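Local coordinates for protein muconate lactonizing enzyme (Corynebacterium glutamicum, PDB 3I4K) that belongs to the muconate lactonizing enzyme group of the enolase superfamily and holds a magnesium ion in its barrel domain, at residues D136-T141 with G350-P355. Residues are numbered along the deposited sequence; the frame is centred on the assembly and turned at random.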
loop_
_atom_site.group_PDB
_atom_site.type_symbol
_atom_site.label_atom_id
_atom_site.label_comp_id
_atom_site.label_asym_id
_atom_site.label_seq_id
_atom_site.Cartn_x
_atom_site.Cartn_y
_atom_site.Cartn_z
ATOM N N ASP A 136 -8.787 -2.728 17.533
ATOM C CA ASP A 136 -8.668 -4.048 18.147
ATOM C C ASP A 136 -9.965 -4.835 18.062
ATOM O O ASP A 136 -10.090 -5.902 18.661
ATOM C CB ASP A 136 -8.212 -3.938 19.610
ATOM C CG ASP A 136 -9.031 -2.941 20.415
ATOM O OD1 ASP A 136 -10.276 -3.001 20.373
ATOM O OD2 ASP A 136 -8.421 -2.096 21.110
ATOM N N LYS A 137 -10.924 -4.299 17.313
ATOM C CA LYS A 137 -12.217 -4.952 17.123
ATOM C C LYS A 137 -12.930 -4.327 15.923
ATOM O O LYS A 137 -12.807 -3.127 15.673
ATOM C CB LYS A 137 -13.081 -4.810 18.374
ATOM C CG LYS A 137 -13.568 -3.404 18.628
ATOM C CD LYS A 137 -14.434 -3.335 19.876
ATOM C CE LYS A 137 -14.946 -1.915 20.102
ATOM N NZ LYS A 137 -15.954 -1.842 21.196
ATOM N N VAL A 138 -13.679 -5.143 15.190
ATOM C CA VAL A 138 -14.394 -4.668 14.010
ATOM C C VAL A 138 -15.867 -5.047 14.036
ATOM O O VAL A 138 -16.274 -5.958 14.759
ATOM C CB VAL A 138 -13.780 -5.256 12.707
ATOM C CG1 VAL A 138 -12.331 -4.810 12.556
ATOM C CG2 VAL A 138 -13.849 -6.782 12.731
ATOM N N ASP A 139 -16.674 -4.335 13.260
ATOM C CA ASP A 139 -18.083 -4.671 13.186
ATOM C C ASP A 139 -18.210 -5.845 12.223
ATOM O O ASP A 139 -17.384 -6.020 11.321
ATOM C CB ASP A 139 -18.900 -3.478 12.707
ATOM C CG ASP A 139 -18.963 -2.374 13.749
ATOM O OD1 ASP A 139 -19.221 -2.695 14.930
ATOM O OD2 ASP A 139 -18.760 -1.194 13.400
ATOM N N VAL A 140 -19.236 -6.660 12.431
ATOM C CA VAL A 140 -19.445 -7.825 11.592
ATOM C C VAL A 140 -20.866 -7.887 11.065
ATOM O O VAL A 140 -21.836 -7.863 11.830
ATOM C CB VAL A 140 -19.124 -9.131 12.370
ATOM C CG1 VAL A 140 -19.332 -10.356 11.469
ATOM C CG2 VAL A 140 -17.689 -9.089 12.868
ATOM N N THR A 141 -20.970 -7.938 9.743
ATOM C CA THR A 141 -22.248 -8.035 9.055
ATOM C C THR A 141 -22.491 -9.530 8.891
ATOM O O THR A 141 -21.582 -10.264 8.498
ATOM C CB THR A 141 -22.189 -7.386 7.642
ATOM O OG1 THR A 141 -21.904 -5.988 7.761
ATOM C CG2 THR A 141 -23.512 -7.571 6.909
ATOM N N GLY A 350 -22.327 -7.631 18.025
ATOM C CA GLY A 350 -22.143 -7.304 16.622
ATOM C C GLY A 350 -20.708 -7.120 16.177
ATOM O O GLY A 350 -20.451 -6.624 15.077
ATOM N N GLN A 351 -19.765 -7.524 17.016
ATOM C CA GLN A 351 -18.366 -7.382 16.667
ATOM C C GLN A 351 -17.582 -8.646 16.950
ATOM O O GLN A 351 -18.116 -9.640 17.428
ATOM C CB GLN A 351 -17.737 -6.234 17.458
ATOM C CG GLN A 351 -18.564 -4.963 17.515
ATOM C CD GLN A 351 -17.717 -3.761 17.883
ATOM O OE1 GLN A 351 -17.058 -3.167 17.026
ATOM N NE2 GLN A 351 -17.712 -3.410 19.161
ATOM N N VAL A 352 -16.302 -8.591 16.640
ATOM C CA VAL A 352 -15.395 -9.690 16.896
ATOM C C VAL A 352 -14.058 -9.027 17.202
ATOM O O VAL A 352 -13.655 -8.081 16.518
ATOM C CB VAL A 352 -15.264 -10.630 15.678
ATOM C CG1 VAL A 352 -14.800 -9.861 14.459
ATOM C CG2 VAL A 352 -14.294 -11.759 16.000
ATOM N N ALA A 353 -13.392 -9.495 18.251
ATOM C CA ALA A 353 -12.115 -8.921 18.642
ATOM C C ALA A 353 -10.992 -9.489 17.797
ATOM O O ALA A 353 -11.049 -10.640 17.374
ATOM C CB ALA A 353 -11.849 -9.194 20.118
ATOM N N ILE A 354 -9.978 -8.671 17.542
ATOM C CA ILE A 354 -8.835 -9.105 16.759
ATOM C C ILE A 354 -8.043 -10.099 17.593
ATOM O O ILE A 354 -7.821 -9.886 18.783
ATOM C CB ILE A 354 -7.910 -7.914 16.378
ATOM C CG1 ILE A 354 -8.502 -7.128 15.200
ATOM C CG2 ILE A 354 -6.524 -8.433 15.983
ATOM C CD1 ILE A 354 -9.887 -6.600 15.422
ATOM N N PRO A 355 -7.610 -11.204 16.975
ATOM C CA PRO A 355 -6.835 -12.244 17.657
ATOM C C PRO A 355 -5.496 -11.732 18.175
ATOM O O PRO A 355 -4.589 -11.435 17.396
ATOM C CB PRO A 355 -6.653 -13.303 16.576
ATOM C CG PRO A 355 -7.872 -13.129 15.734
ATOM C CD PRO A 355 -7.956 -11.634 15.611
HETATM O O HOH W 1 -22.758 -5.629 13.552
#
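The carbonyl oxygen of G350 is gripped twice: V140 N donates to G350 O at 2.9 Å, and a water donates both to it and to V140 O, bridging the two carbonyls. From there the strands run antiparallel. V138 and V352 form a hydrogen-bonded pair, V138 N lying 3.2 Å from V352 O and V352 N giving the return bond to V138 O. Past this pair, I354 N reaches D136 O over 3.0 Å in a straight bond (178° at the hydrogen), although the donor stands well above the carbonyl plane. These bonds attach strand 351-353, which comes after helix 308-320 in the sequence, to the edge of strand 137-144, the first strand of the enolase-superfamily barrel domain. On one face V138 and V352 lie side by side, CG2 of V138 3.7 Å from CG1 of V352, with L315 of helix 308-320 packed against both. V352 CG1 sits between its own backbone N and carbonyl carbon (chi1 57°), where it also meets V140 CG2 at a tight 3.4 Å. K137 and A353 share the other face; from there the lysine chain, extended beyond CG, crosses the Q351 side chain obliquely, its aliphatic CD and CE against the terminal amide.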